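Local structure of toxin protein (Yersinia entomophaga, 6AQK) at residues A[105-110]-A[157-162]; A[112-117]-A[137-142]; A[163-168]-A[224-229]; A[170-175]-A[186-191]. The protein probably acts as an ADP-ribosyltransferase toxin, transferring ADP-ribose from NAD+ onto a target molecule. All blocks are in the same frame, centred on the assembly; numbering follows the deposited sequence.

Contact 1. Residues A[105-110]-A[157-162]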
loop_
_atom_site.group_PDB
_atom_site.type_symbol
_atom_site.label_atom_id
_atom_site.label_comp_id
_atom_site.label_asym_id
_atom_site.label_seq_id
_atom_site.Cartn_x
_atom_site.Cartn_y
_atom_site.Cartn_z
ATOM N N GLY A 105 -6.153 -3.476 4.617
ATOM C CA GLY A 105 -5.673 -4.092 5.810
ATOM C C GLY A 105 -4.173 -4.218 5.735
ATOM O O GLY A 105 -3.639 -4.539 4.690
ATOM N N ASP A 106 -3.489 -3.837 6.793
ATOM C CA ASP A 106 -2.021 -4.008 6.924
ATOM C C ASP A 106 -1.688 -4.598 8.311
ATOM O O ASP A 106 -2.348 -4.346 9.342
ATOM C CB ASP A 106 -1.228 -2.680 6.690
ATOM C CG ASP A 106 -0.890 -2.404 5.193
ATOM O OD1 ASP A 106 -0.361 -3.330 4.486
ATOM O OD2 ASP A 106 -1.182 -1.276 4.731
ATOM N N THR A 107 -0.594 -5.316 8.334
ATOM C CA THR A 107 -0.015 -5.764 9.555
ATOM C C THR A 107 0.833 -4.656 10.201
ATOM O O THR A 107 1.122 -3.605 9.572
ATOM C CB THR A 107 0.914 -6.981 9.348
ATOM O OG1 THR A 107 2.134 -6.537 8.774
ATOM C CG2 THR A 107 0.241 -8.037 8.472
ATOM N N PRO A 108 1.273 -4.885 11.454
ATOM C CA PRO A 108 2.044 -3.845 12.131
ATOM C C PRO A 108 3.404 -3.578 11.476
ATOM O O PRO A 108 4.003 -2.601 11.800
ATOM C CB PRO A 108 2.190 -4.396 13.564
ATOM C CG PRO A 108 0.913 -5.120 13.751
ATOM C CD PRO A 108 0.674 -5.819 12.442
ATOM N N VAL A 109 3.849 -4.427 10.544
ATOM C CA VAL A 109 5.123 -4.173 9.787
ATOM C C VAL A 109 5.178 -2.756 9.196
ATOM O O VAL A 109 6.279 -2.208 9.004
ATOM C CB VAL A 109 5.313 -5.162 8.598
ATOM C CG1 VAL A 109 6.587 -4.862 7.812
ATOM C CG2 VAL A 109 5.420 -6.572 9.103
ATOM N N ILE A 110 4.032 -2.184 8.809
ATOM C CA ILE A 110 4.037 -0.890 8.161
ATOM C C ILE A 110 4.421 0.276 9.080
ATOM O O ILE A 110 4.768 1.337 8.600
ATOM C CB ILE A 110 2.689 -0.597 7.375
ATOM C CG1 ILE A 110 1.521 -0.350 8.314
ATOM C CG2 ILE A 110 2.424 -1.675 6.294
ATOM C CD1 ILE A 110 0.365 0.330 7.641
ATOM N N SER A 157 -10.206 -7.854 6.928
ATOM C CA SER A 157 -10.909 -7.825 8.221
ATOM C C SER A 157 -10.129 -8.324 9.432
ATOM O O SER A 157 -10.451 -7.904 10.550
ATOM C CB SER A 157 -12.255 -8.609 8.132
ATOM O OG SER A 157 -11.910 -9.964 7.948
ATOM N N GLY A 158 -9.128 -9.176 9.225
ATOM C CA GLY A 158 -8.352 -9.655 10.321
ATOM C C GLY A 158 -7.058 -8.915 10.610
ATOM O O GLY A 158 -6.366 -9.304 11.512
ATOM N N LYS A 159 -6.733 -7.854 9.838
ATOM C CA LYS A 159 -5.489 -7.103 9.982
ATOM C C LYS A 159 -5.524 -6.127 11.115
ATOM O O LYS A 159 -6.567 -5.531 11.400
ATOM C CB LYS A 159 -5.182 -6.331 8.686
ATOM C CG LYS A 159 -5.026 -7.235 7.508
ATOM C CD LYS A 159 -3.646 -7.766 7.448
ATOM C CE LYS A 159 -3.356 -8.535 6.139
ATOM N NZ LYS A 159 -4.207 -9.737 6.138
ATOM N N THR A 160 -4.363 -5.926 11.721
ATOM C CA THR A 160 -4.250 -5.052 12.868
ATOM C C THR A 160 -4.567 -3.592 12.522
ATOM O O THR A 160 -5.131 -2.838 13.352
ATOM C CB THR A 160 -2.879 -5.229 13.564
ATOM O OG1 THR A 160 -2.712 -6.608 13.902
ATOM C CG2 THR A 160 -2.750 -4.378 14.825
ATOM N N ILE A 161 -4.161 -3.164 11.330
ATOM C CA ILE A 161 -4.330 -1.776 10.898
ATOM C C ILE A 161 -5.269 -1.796 9.696
ATOM O O ILE A 161 -5.140 -2.614 8.777
ATOM C CB ILE A 161 -2.964 -1.166 10.496
ATOM C CG1 ILE A 161 -2.041 -1.204 11.719
ATOM C CG2 ILE A 161 -3.111 0.258 9.952
ATOM C CD1 ILE A 161 -0.584 -1.017 11.449
ATOM N N MET A 162 -6.231 -0.891 9.691
ATOM C CA MET A 162 -7.074 -0.727 8.531
ATOM C C MET A 162 -7.016 0.732 8.079
ATOM O O MET A 162 -7.167 1.651 8.880
ATOM C CB MET A 162 -8.534 -1.100 8.774
ATOM C CG MET A 162 -9.372 -1.110 7.505
ATOM S SD MET A 162 -11.192 -1.264 7.749
ATOM C CE MET A 162 -11.516 0.436 8.087
#
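The flat groups here are peptide planes and one carboxylate rather than aromatic rings. Over one face of the Gly105-Asp106 peptide sits the Lys159 chain, with Lys159 CG 3.6 Å from Gly105 C; the Asp106 and Ile161 side chains leave the sheet on the other side. At the peptide edge, Asp106 N donates to Ile161 O over 2.9 Å, almost straight (171° at the hydrogen) and in the plane of the acceptor carbonyl. The return bond, Ile161 N to Asp106 O, is also 2.9 Å and enters nearly along the C=O axis. This closed pair defines Asp106-Ile161 as an antiparallel hydrogen-bonded pair, next to the non-hydrogen-bonded pair Gly105-Met162. The carboxylate of Asp106 is engaged outside the two segments: OD2 forms a salt bridge with Arg104 and a hydrogen bond with Trp163 NE1.

Beyond the strand the chain enters an ST turn, in which Thr107 OG1, placed between backbone N and carbonyl carbon (chi1 76°), accepts Val109 N at 3.2 Å. The turn brings Ile110 back over the strand end, tip to tip with Ile161. There Ile161 CD1 is 3.8 Å from Ile110 CG1 and 3.6 Å from Thr107 O. Pro108 crosses Thr160 roughly at a right angle, its CD 3.8 Å from Thr160 OG1. Lys159 bends away so that NZ reaches Tyr155 O.

Strand 101-106 thus borders the five-stranded sheet beside strand 161-167. Strand 220-226 flanks 161-167 on its other side, while Leu117 of helix 115-124 packs on both Ile110 and Ile161.

Contact 2. Residues A[112-117]-A[137-142]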
loop_
_atom_site.group_PDB
_atom_site.type_symbol
_atom_site.label_atom_id
_atom_site.label_comp_id
_atom_site.label_asym_id
_atom_site.label_seq_id
_atom_site.Cartn_x
_atom_site.Cartn_y
_atom_site.Cartn_z
ATOM N N ASN A 112 7.079 0.382 10.498
ATOM C CA ASN A 112 8.475 0.595 10.103
ATOM C C ASN A 112 8.623 1.567 8.902
ATOM O O ASN A 112 9.677 2.103 8.701
ATOM C CB ASN A 112 9.171 -0.794 9.837
ATOM C CG ASN A 112 9.005 -1.812 11.017
ATOM O OD1 ASN A 112 8.735 -1.413 12.154
ATOM N ND2 ASN A 112 9.141 -3.133 10.733
ATOM N N SER A 113 7.582 1.789 8.086
ATOM C CA SER A 113 7.626 2.694 6.955
ATOM C C SER A 113 7.062 4.058 7.252
ATOM O O SER A 113 7.244 4.939 6.463
ATOM C CB SER A 113 6.798 2.176 5.765
ATOM O OG SER A 113 7.294 0.983 5.271
ATOM N N TYR A 114 6.293 4.199 8.314
ATOM C CA TYR A 114 5.547 5.430 8.578
ATOM C C TYR A 114 5.804 5.819 10.030
ATOM O O TYR A 114 5.258 5.217 10.963
ATOM C CB TYR A 114 4.053 5.199 8.363
ATOM C CG TYR A 114 3.673 4.757 6.952
ATOM C CD1 TYR A 114 3.872 5.591 5.838
ATOM C CD2 TYR A 114 3.056 3.544 6.750
ATOM C CE1 TYR A 114 3.463 5.203 4.595
ATOM C CE2 TYR A 114 2.685 3.141 5.479
ATOM C CZ TYR A 114 2.914 3.968 4.402
ATOM O OH TYR A 114 2.484 3.497 3.164
ATOM N N SER A 115 6.699 6.775 10.217
ATOM C CA SER A 115 7.160 7.137 11.597
ATOM C C SER A 115 6.033 7.732 12.461
ATOM O O SER A 115 5.996 7.553 13.693
ATOM C CB SER A 115 8.361 8.105 11.513
ATOM O OG SER A 115 8.027 9.324 10.915
ATOM N N TRP A 116 5.119 8.426 11.796
ATOM C CA TRP A 116 3.897 8.989 12.438
ATOM C C TRP A 116 2.979 7.900 12.967
ATOM O O TRP A 116 2.394 8.044 14.053
ATOM C CB TRP A 116 3.143 9.909 11.503
ATOM C CG TRP A 116 2.995 9.414 10.035
ATOM C CD1 TRP A 116 3.872 9.634 9.008
ATOM C CD2 TRP A 116 1.930 8.608 9.481
ATOM N NE1 TRP A 116 3.414 9.023 7.835
ATOM C CE2 TRP A 116 2.217 8.398 8.121
ATOM C CE3 TRP A 116 0.744 8.067 10.000
ATOM C CZ2 TRP A 116 1.387 7.658 7.302
ATOM C CZ3 TRP A 116 -0.051 7.339 9.199
ATOM C CH2 TRP A 116 0.244 7.144 7.857
ATOM N N LEU A 117 2.932 6.782 12.245
ATOM C CA LEU A 117 2.150 5.660 12.686
ATOM C C LEU A 117 2.810 4.953 13.869
ATOM O O LEU A 117 2.155 4.693 14.901
ATOM C CB LEU A 117 1.907 4.706 11.517
ATOM C CG LEU A 117 1.079 3.465 11.815
ATOM C CD1 LEU A 117 -0.318 3.889 12.269
ATOM C CD2 LEU A 117 1.072 2.538 10.579
ATOM N N LEU A 137 -1.444 15.363 6.883
ATOM C CA LEU A 137 -0.127 15.066 6.382
ATOM C C LEU A 137 -0.285 14.529 4.949
ATOM O O LEU A 137 -1.010 13.545 4.709
ATOM C CB LEU A 137 0.555 14.087 7.350
ATOM C CG LEU A 137 1.915 13.526 6.944
ATOM C CD1 LEU A 137 2.929 14.631 6.973
ATOM C CD2 LEU A 137 2.363 12.333 7.779
ATOM N N GLU A 138 0.402 15.163 3.993
ATOM C CA GLU A 138 0.422 14.679 2.631
ATOM C C GLU A 138 1.642 13.780 2.431
ATOM O O GLU A 138 2.769 14.126 2.827
ATOM C CB GLU A 138 0.377 15.816 1.613
ATOM C CG GLU A 138 0.477 15.331 0.165
ATOM C CD GLU A 138 0.186 16.384 -0.880
ATOM O OE1 GLU A 138 -0.712 17.228 -0.648
ATOM O OE2 GLU A 138 0.838 16.337 -1.954
ATOM N N ILE A 139 1.408 12.606 1.838
ATOM C CA ILE A 139 2.478 11.678 1.557
ATOM C C ILE A 139 2.347 11.170 0.109
ATOM O O ILE A 139 1.252 11.182 -0.484
ATOM C CB ILE A 139 2.522 10.492 2.566
ATOM C CG1 ILE A 139 1.342 9.581 2.451
ATOM C CG2 ILE A 139 2.632 10.932 4.039
ATOM C CD1 ILE A 139 1.633 8.202 3.023
ATOM N N LYS A 140 3.473 10.741 -0.452
ATOM C CA LYS A 140 3.504 10.016 -1.698
ATOM C C LYS A 140 3.707 8.540 -1.338
ATOM O O LYS A 140 4.638 8.211 -0.673
ATOM C CB LYS A 140 4.700 10.450 -2.575
ATOM C CG LYS A 140 4.649 11.827 -3.177
ATOM C CD LYS A 140 5.888 12.036 -4.078
ATOM C CE LYS A 140 5.961 13.462 -4.635
ATOM N NZ LYS A 140 4.616 13.983 -5.074
ATOM N N SER A 141 2.855 7.658 -1.824
ATOM C CA SER A 141 2.794 6.324 -1.288
ATOM C C SER A 141 4.038 5.610 -1.834
ATOM O O SER A 141 4.401 5.786 -3.015
ATOM C CB SER A 141 1.529 5.638 -1.735
ATOM O OG SER A 141 1.613 4.283 -1.392
ATOM N N PRO A 142 4.716 4.870 -0.974
ATOM C CA PRO A 142 5.944 4.243 -1.415
ATOM C C PRO A 142 5.749 2.866 -1.969
ATOM O O PRO A 142 6.756 2.113 -2.119
ATOM C CB PRO A 142 6.777 4.183 -0.117
ATOM C CG PRO A 142 5.763 3.922 0.923
ATOM C CD PRO A 142 4.526 4.720 0.489
HETATM O O HOH W 1 1.174 5.165 1.497
#
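The tightest point is a CH-pi contact at the Leu137 end. Leu137 CD2 stands over the five-membered ring of Trp116, 3.5 Å from its centroid and 21° off the ring normal. The methyl is displaced toward the rim, so its shortest approach, 3.3 Å, is to Trp116 CD1. On the opposite face of the indole lies Tyr114 CB, 3.6 Å above the plane, which leaves the ring clamped between its own helix start and the strand. Trp116 CG takes the crowded position between backbone N and carbonyl carbon (chi1 43°), directing the indole toward the strand, while Leu137 meets it with CG anti to its backbone N (chi1 174°).

Ile139 makes a looser touch with the same indole: its CD1 comes only to 4.3 Å from Trp116 CZ2, near the ring plane at its edge, though it reaches Tyr114 CE1 at 3.8 Å. The Tyr114 OH side is the water-bridged part of the contact. Tyr114 crosses Ile139 at about a right angle and ends tip to tip with proline, OH to Pro142 CD being 3.6 Å. No direct hydrogen bond joins the segments; instead a water lies 2.7 Å from Tyr114 OH and also hydrogen-bonds Ser141 OG, whose further partner is Leu143 O. Most residues taking part keep some exposure to solvent.

Tyr114 is the N-cap residue of helix 115-124, so the contact lays the first turn of that helix against the end of strand 131-140, an outermost strand of the main sheet. Trp116 also reaches Ile195 and Leu198 of the adjoining strand 192-200.

Contact 3. Residues A[163-168]-A[224-229]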
loop_
_atom_site.group_PDB
_atom_site.type_symbol
_atom_site.label_atom_id
_atom_site.label_comp_id
_atom_site.label_asym_id
_atom_site.label_seq_id
_atom_site.Cartn_x
_atom_site.Cartn_y
_atom_site.Cartn_z
ATOM N N TRP A 163 -6.831 0.945 6.793
ATOM C CA TRP A 163 -7.010 2.247 6.216
ATOM C C TRP A 163 -8.429 2.411 5.678
ATOM O O TRP A 163 -8.990 1.510 5.092
ATOM C CB TRP A 163 -6.078 2.432 5.025
ATOM C CG TRP A 163 -4.623 2.132 5.176
ATOM C CD1 TRP A 163 -4.036 0.910 5.315
ATOM C CD2 TRP A 163 -3.510 3.099 5.089
ATOM N NE1 TRP A 163 -2.660 1.029 5.334
ATOM C CE2 TRP A 163 -2.308 2.348 5.188
ATOM C CE3 TRP A 163 -3.419 4.486 4.957
ATOM C CZ2 TRP A 163 -1.056 2.940 5.114
ATOM C CZ3 TRP A 163 -2.173 5.064 4.862
ATOM C CH2 TRP A 163 -1.004 4.289 4.983
ATOM N N HIS A 164 -8.976 3.603 5.851
ATOM C CA HIS A 164 -10.260 3.951 5.285
ATOM C C HIS A 164 -10.006 5.142 4.407
ATOM O O HIS A 164 -9.733 6.244 4.894
ATOM C CB HIS A 164 -11.253 4.303 6.388
ATOM C CG HIS A 164 -12.600 4.665 5.873
ATOM N ND1 HIS A 164 -13.581 5.178 6.679
ATOM C CD2 HIS A 164 -13.120 4.603 4.623
ATOM C CE1 HIS A 164 -14.669 5.390 5.958
ATOM N NE2 HIS A 164 -14.416 5.041 4.707
ATOM N N PHE A 165 -10.084 4.882 3.107
ATOM C CA PHE A 165 -9.800 5.853 2.056
ATOM C C PHE A 165 -11.062 6.506 1.550
ATOM O O PHE A 165 -12.024 5.845 1.185
ATOM C CB PHE A 165 -9.112 5.167 0.925
ATOM C CG PHE A 165 -7.703 4.737 1.277
ATOM C CD1 PHE A 165 -6.737 5.667 1.651
ATOM C CD2 PHE A 165 -7.348 3.411 1.213
ATOM C CE1 PHE A 165 -5.463 5.268 2.023
ATOM C CE2 PHE A 165 -6.107 3.022 1.603
ATOM C CZ PHE A 165 -5.166 3.917 1.954
ATOM N N ASP A 166 -11.032 7.824 1.600
ATOM C CA ASP A 166 -11.999 8.682 0.892
ATOM C C ASP A 166 -11.414 9.045 -0.474
ATOM O O ASP A 166 -10.374 9.695 -0.559
ATOM C CB ASP A 166 -12.250 9.921 1.773
ATOM C CG ASP A 166 -13.160 10.938 1.135
ATOM O OD1 ASP A 166 -13.859 10.605 0.161
ATOM O OD2 ASP A 166 -13.187 12.090 1.643
ATOM N N LEU A 167 -12.097 8.626 -1.530
ATOM C CA LEU A 167 -11.583 8.863 -2.890
ATOM C C LEU A 167 -12.073 10.215 -3.410
ATOM O O LEU A 167 -13.212 10.359 -3.632
ATOM C CB LEU A 167 -11.994 7.736 -3.794
ATOM C CG LEU A 167 -11.055 6.543 -3.811
ATOM C CD1 LEU A 167 -10.517 6.107 -2.473
ATOM C CD2 LEU A 167 -11.679 5.391 -4.586
ATOM N N GLU A 168 -11.185 11.169 -3.646
ATOM C CA GLU A 168 -11.634 12.509 -4.149
ATOM C C GLU A 168 -11.819 12.356 -5.671
ATOM O O GLU A 168 -11.087 11.586 -6.299
ATOM C CB GLU A 168 -10.596 13.566 -3.905
ATOM C CG GLU A 168 -10.451 13.970 -2.435
ATOM C CD GLU A 168 -9.518 15.178 -2.244
ATOM O OE1 GLU A 168 -8.818 15.650 -3.196
ATOM O OE2 GLU A 168 -9.473 15.659 -1.097
ATOM N N ALA A 224 -7.615 8.564 5.413
ATOM C CA ALA A 224 -6.885 9.310 4.423
ATOM C C ALA A 224 -7.718 9.578 3.195
ATOM O O ALA A 224 -8.668 8.852 2.893
ATOM C CB ALA A 224 -5.640 8.544 4.030
ATOM N N ARG A 225 -7.340 10.625 2.453
ATOM C CA ARG A 225 -7.977 11.002 1.226
ATOM C C ARG A 225 -7.078 10.712 0.113
ATOM O O ARG A 225 -5.891 11.018 0.205
ATOM C CB ARG A 225 -8.269 12.497 1.218
ATOM C CG ARG A 225 -8.949 12.989 2.482
ATOM C CD ARG A 225 -9.190 14.521 2.502
ATOM N NE ARG A 225 -10.003 15.015 1.393
ATOM C CZ ARG A 225 -11.320 14.827 1.240
ATOM N NH1 ARG A 225 -12.021 14.120 2.117
ATOM N NH2 ARG A 225 -11.947 15.344 0.182
ATOM N N MET A 226 -7.609 10.073 -0.928
ATOM C CA MET A 226 -6.784 9.827 -2.147
ATOM C C MET A 226 -6.972 11.075 -3.041
ATOM O O MET A 226 -8.071 11.441 -3.331
ATOM C CB MET A 226 -7.238 8.559 -2.832
ATOM C CG MET A 226 -7.116 7.327 -1.943
ATOM S SD MET A 226 -5.389 7.053 -1.502
ATOM C CE MET A 226 -5.231 5.267 -1.618
ATOM N N LEU A 227 -5.886 11.717 -3.399
ATOM C CA LEU A 227 -5.911 13.045 -4.057
ATOM C C LEU A 227 -5.791 12.887 -5.558
ATOM O O LEU A 227 -5.287 11.849 -6.023
ATOM C CB LEU A 227 -4.728 13.894 -3.577
ATOM C CG LEU A 227 -4.583 14.068 -2.044
ATOM C CD1 LEU A 227 -3.358 14.882 -1.623
ATOM C CD2 LEU A 227 -5.857 14.661 -1.490
ATOM N N PRO A 228 -6.216 13.934 -6.302
ATOM C CA PRO A 228 -6.222 13.862 -7.748
ATOM C C PRO A 228 -4.851 13.704 -8.291
ATOM O O PRO A 228 -3.869 14.137 -7.648
ATOM C CB PRO A 228 -6.903 15.156 -8.208
ATOM C CG PRO A 228 -7.652 15.659 -7.032
ATOM C CD PRO A 228 -6.939 15.134 -5.803
ATOM N N ARG A 229 -4.825 13.053 -9.456
ATOM C CA ARG A 229 -3.648 12.367 -10.025
ATOM C C ARG A 229 -2.492 13.303 -10.433
ATOM O O ARG A 229 -2.687 14.507 -10.623
ATOM C CB ARG A 229 -4.109 11.481 -11.226
#
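Strands 161-167 and 220-226 are parallel neighbours in the central mixed sheet, paired in register as Phe165-Ala224, Asp166-Arg225 and Leu167-Met226. Their short axes approach to 4.6 Å, and the 41° between their directions records strong twist. Four backbone hydrogen bonds alternate between the chains: Ala224 N to His164 O, Asp166 N to Ala224 O, Met226 N to Asp166 O and Glu168 N to Met226 O. The first is the longest at 3.2 Å and its donor stands above the carbonyl plane; the Met226 N bond, 2.8 Å, lies in the plane of its acceptor.

On the buried face of Phe165, Leu167, Ala224 and Met226, the methionine bends at chi2 and chi3 to place CE over the centre of the Phe165 ring. That methyl is 3.6 Å from the centroid and 10° off the normal, a CH-pi contact, while SD approaches obliquely at 4.3 Å to the same centroid in a Met-aromatic contact. Leu167 CD1 runs alongside and touches Met226 CG at 3.7 Å.

The other face carries a salt-bridge network. Arg225 NE donates to the anti lone pair of Glu168 OE2 at 2.6 Å, near the guanidinium plane, with a weak second bond from NH2 to the same oxygen. Asp166 OD2 pairs with NH1, although that approach is modelled too short for its exact position to be trusted. Two carboxylates probably keep Arg225 firmly charged.

The arrangement is a parallel strand pair inside a mixed sheet, apolar on its buried face and salt-bridged on the other, within what is probably an ADP-ribosyltransferase domain.

Contact 4. Residues A[170-175]-A[186-191]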
loop_
_atom_site.group_PDB
_atom_site.type_symbol
_atom_site.label_atom_id
_atom_site.label_comp_id
_atom_site.label_asym_id
_atom_site.label_seq_id
_atom_site.Cartn_x
_atom_site.Cartn_y
_atom_site.Cartn_z
ATOM N N GLY A 170 -11.218 12.543 -9.459
ATOM C CA GLY A 170 -9.910 12.668 -10.147
ATOM C C GLY A 170 -8.806 11.828 -9.491
ATOM O O GLY A 170 -7.646 11.905 -9.887
ATOM N N HIS A 171 -9.174 11.032 -8.474
ATOM C CA HIS A 171 -8.172 10.119 -7.817
ATOM C C HIS A 171 -7.637 9.124 -8.799
ATOM O O HIS A 171 -8.198 8.921 -9.890
ATOM C CB HIS A 171 -8.801 9.374 -6.668
ATOM C CG HIS A 171 -9.872 8.454 -7.087
ATOM N ND1 HIS A 171 -9.615 7.200 -7.618
ATOM C CD2 HIS A 171 -11.209 8.643 -7.179
ATOM C CE1 HIS A 171 -10.761 6.660 -7.991
ATOM N NE2 HIS A 171 -11.749 7.518 -7.725
ATOM N N ALA A 172 -6.566 8.450 -8.415
ATOM C CA ALA A 172 -5.810 7.578 -9.308
ATOM C C ALA A 172 -6.109 6.081 -9.130
ATOM O O ALA A 172 -5.416 5.264 -9.674
ATOM C CB ALA A 172 -4.303 7.846 -9.094
ATOM N N GLY A 173 -7.179 5.720 -8.430
ATOM C CA GLY A 173 -7.486 4.315 -8.162
ATOM C C GLY A 173 -8.084 3.669 -9.401
ATOM O O GLY A 173 -9.000 4.211 -10.018
ATOM N N VAL A 174 -7.610 2.477 -9.728
ATOM C CA VAL A 174 -8.132 1.777 -10.846
ATOM C C VAL A 174 -8.665 0.400 -10.510
ATOM O O VAL A 174 -8.137 -0.329 -9.623
ATOM C CB VAL A 174 -7.038 1.646 -11.879
ATOM C CG1 VAL A 174 -6.556 3.005 -12.328
ATOM C CG2 VAL A 174 -5.863 0.801 -11.433
ATOM N N SER A 175 -9.720 0.041 -11.220
ATOM C CA SER A 175 -10.275 -1.280 -11.160
ATOM C C SER A 175 -9.685 -2.061 -12.265
ATOM O O SER A 175 -10.288 -2.236 -13.317
ATOM C CB SER A 175 -11.800 -1.192 -11.207
ATOM O OG SER A 175 -12.337 -2.477 -11.162
ATOM N N THR A 186 -6.650 -0.492 -7.209
ATOM C CA THR A 186 -5.242 -0.219 -7.035
ATOM C C THR A 186 -4.799 1.200 -7.303
ATOM O O THR A 186 -5.353 1.906 -8.216
ATOM C CB THR A 186 -4.490 -1.176 -8.002
ATOM O OG1 THR A 186 -5.052 -2.490 -7.871
ATOM C CG2 THR A 186 -2.956 -1.235 -7.716
ATOM N N PHE A 187 -3.759 1.627 -6.581
ATOM C CA PHE A 187 -3.254 2.987 -6.677
ATOM C C PHE A 187 -1.840 2.911 -7.093
ATOM O O PHE A 187 -1.170 1.919 -6.817
ATOM C CB PHE A 187 -3.420 3.735 -5.383
ATOM C CG PHE A 187 -4.852 4.017 -5.057
ATOM C CD1 PHE A 187 -5.668 3.020 -4.533
ATOM C CD2 PHE A 187 -5.417 5.219 -5.423
ATOM C CE1 PHE A 187 -6.989 3.281 -4.233
ATOM C CE2 PHE A 187 -6.738 5.501 -5.114
ATOM C CZ PHE A 187 -7.531 4.519 -4.550
ATOM N N PRO A 188 -1.367 3.923 -7.826
ATOM C CA PRO A 188 -0.038 3.830 -8.351
ATOM C C PRO A 188 1.090 4.167 -7.396
ATOM O O PRO A 188 0.901 4.818 -6.361
ATOM C CB PRO A 188 -0.092 4.826 -9.540
ATOM C CG PRO A 188 -0.965 5.887 -8.991
ATOM C CD PRO A 188 -2.033 5.139 -8.286
ATOM N N LEU A 189 2.284 3.703 -7.735
ATOM C CA LEU A 189 3.485 4.144 -7.008
ATOM C C LEU A 189 3.537 5.695 -6.944
ATOM O O LEU A 189 3.261 6.376 -7.954
ATOM C CB LEU A 189 4.724 3.611 -7.702
ATOM C CG LEU A 189 6.064 3.831 -6.939
ATOM C CD1 LEU A 189 6.016 3.240 -5.522
ATOM C CD2 LEU A 189 7.204 3.220 -7.732
ATOM N N TYR A 190 3.835 6.256 -5.785
ATOM C CA TYR A 190 3.835 7.726 -5.543
ATOM C C TYR A 190 2.471 8.377 -5.535
ATOM O O TYR A 190 2.374 9.596 -5.464
ATOM C CB TYR A 190 4.814 8.526 -6.424
ATOM C CG TYR A 190 6.143 7.830 -6.665
ATOM C CD1 TYR A 190 6.933 7.386 -5.615
ATOM C CD2 TYR A 190 6.653 7.698 -7.963
ATOM C CE1 TYR A 190 8.153 6.749 -5.823
ATOM C CE2 TYR A 190 7.887 7.042 -8.183
ATOM C CZ TYR A 190 8.640 6.602 -7.127
ATOM O OH TYR A 190 9.861 5.992 -7.329
ATOM N N ASN A 191 1.402 7.582 -5.479
ATOM C CA ASN A 191 0.067 8.115 -5.311
ATOM C C ASN A 191 0.053 9.088 -4.138
ATOM O O ASN A 191 0.597 8.787 -3.069
ATOM C CB ASN A 191 -0.891 6.959 -5.055
ATOM C CG ASN A 191 -2.305 7.405 -4.841
ATOM O OD1 ASN A 191 -2.865 8.021 -5.725
ATOM N ND2 ASN A 191 -2.885 7.086 -3.666
HETATM O O HOH W 2 -5.344 9.065 -5.803
#
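A single antiparallel beta bridge and a type II turn frame this contact, which ties the loop after strand 161-167 to the end of strand 184-187. The hydrogen bonds come first. Val174 N donates to Thr186 O and Thr186 N returns to Val174 O, each at 2.8 Å and each in the plane of its acceptor carbonyl, which makes Val174-Thr186 a hydrogen-bonded pair. Thr186 O also receives a CA-H...O contact from Gly173 CA at 3.2 Å. Within 186-191, Asn191 N bonds to Pro188 O and closes the turn; Tyr190 occupies its third position with a positive phi of 70°. His171 fixes the loop from within: its ND1 accepts Gly173 N at 3.0 Å, the donor lying in the imidazole plane. An acceptor role leaves ND1 without its proton in this geometry. From outside the segments, Trp91 NE1 donates to Ala172 O.

Aromatic contacts follow. Gly173 CA lies over one face of the Phe187 ring, 3.6 Å from the centroid and 21° off the normal, displaced toward the rim. Phe187 reaches this position with CG beside its backbone N (chi1 -68°), and it also touches Met226 of strand 220-226.

Aliphatic packing is small and local, with Ala172 CB set against Pro188 CD at 3.6 Å. Trp91 encloses this corner, touching Val174 and Pro188.

The last kind is solvent-mediated: one water accepts from Ala172 N at 2.9 Å and donates to Asn191 OD1 at 2.7 Å.

Contacts 1 and 3 both use strand 161-167, one pairing it antiparallel with 101-106 at its start and the other parallel with 220-226 farther along; Asp106 and Trp163 probably hydrogen-bond between them. Contact 2 reaches the same sheet through side chains and a water, without direct bonds, and is the surface contact of the set. Contact 4 is the most buried, whereas 1 and 3 are partly so. It is joined to contact 3 where Met226 CE meets Phe187, and to contact 2 by probable backbone bonds from Ser141 to Tyr190 and Asn191. Salt bridging across the segments is confined to contact 3.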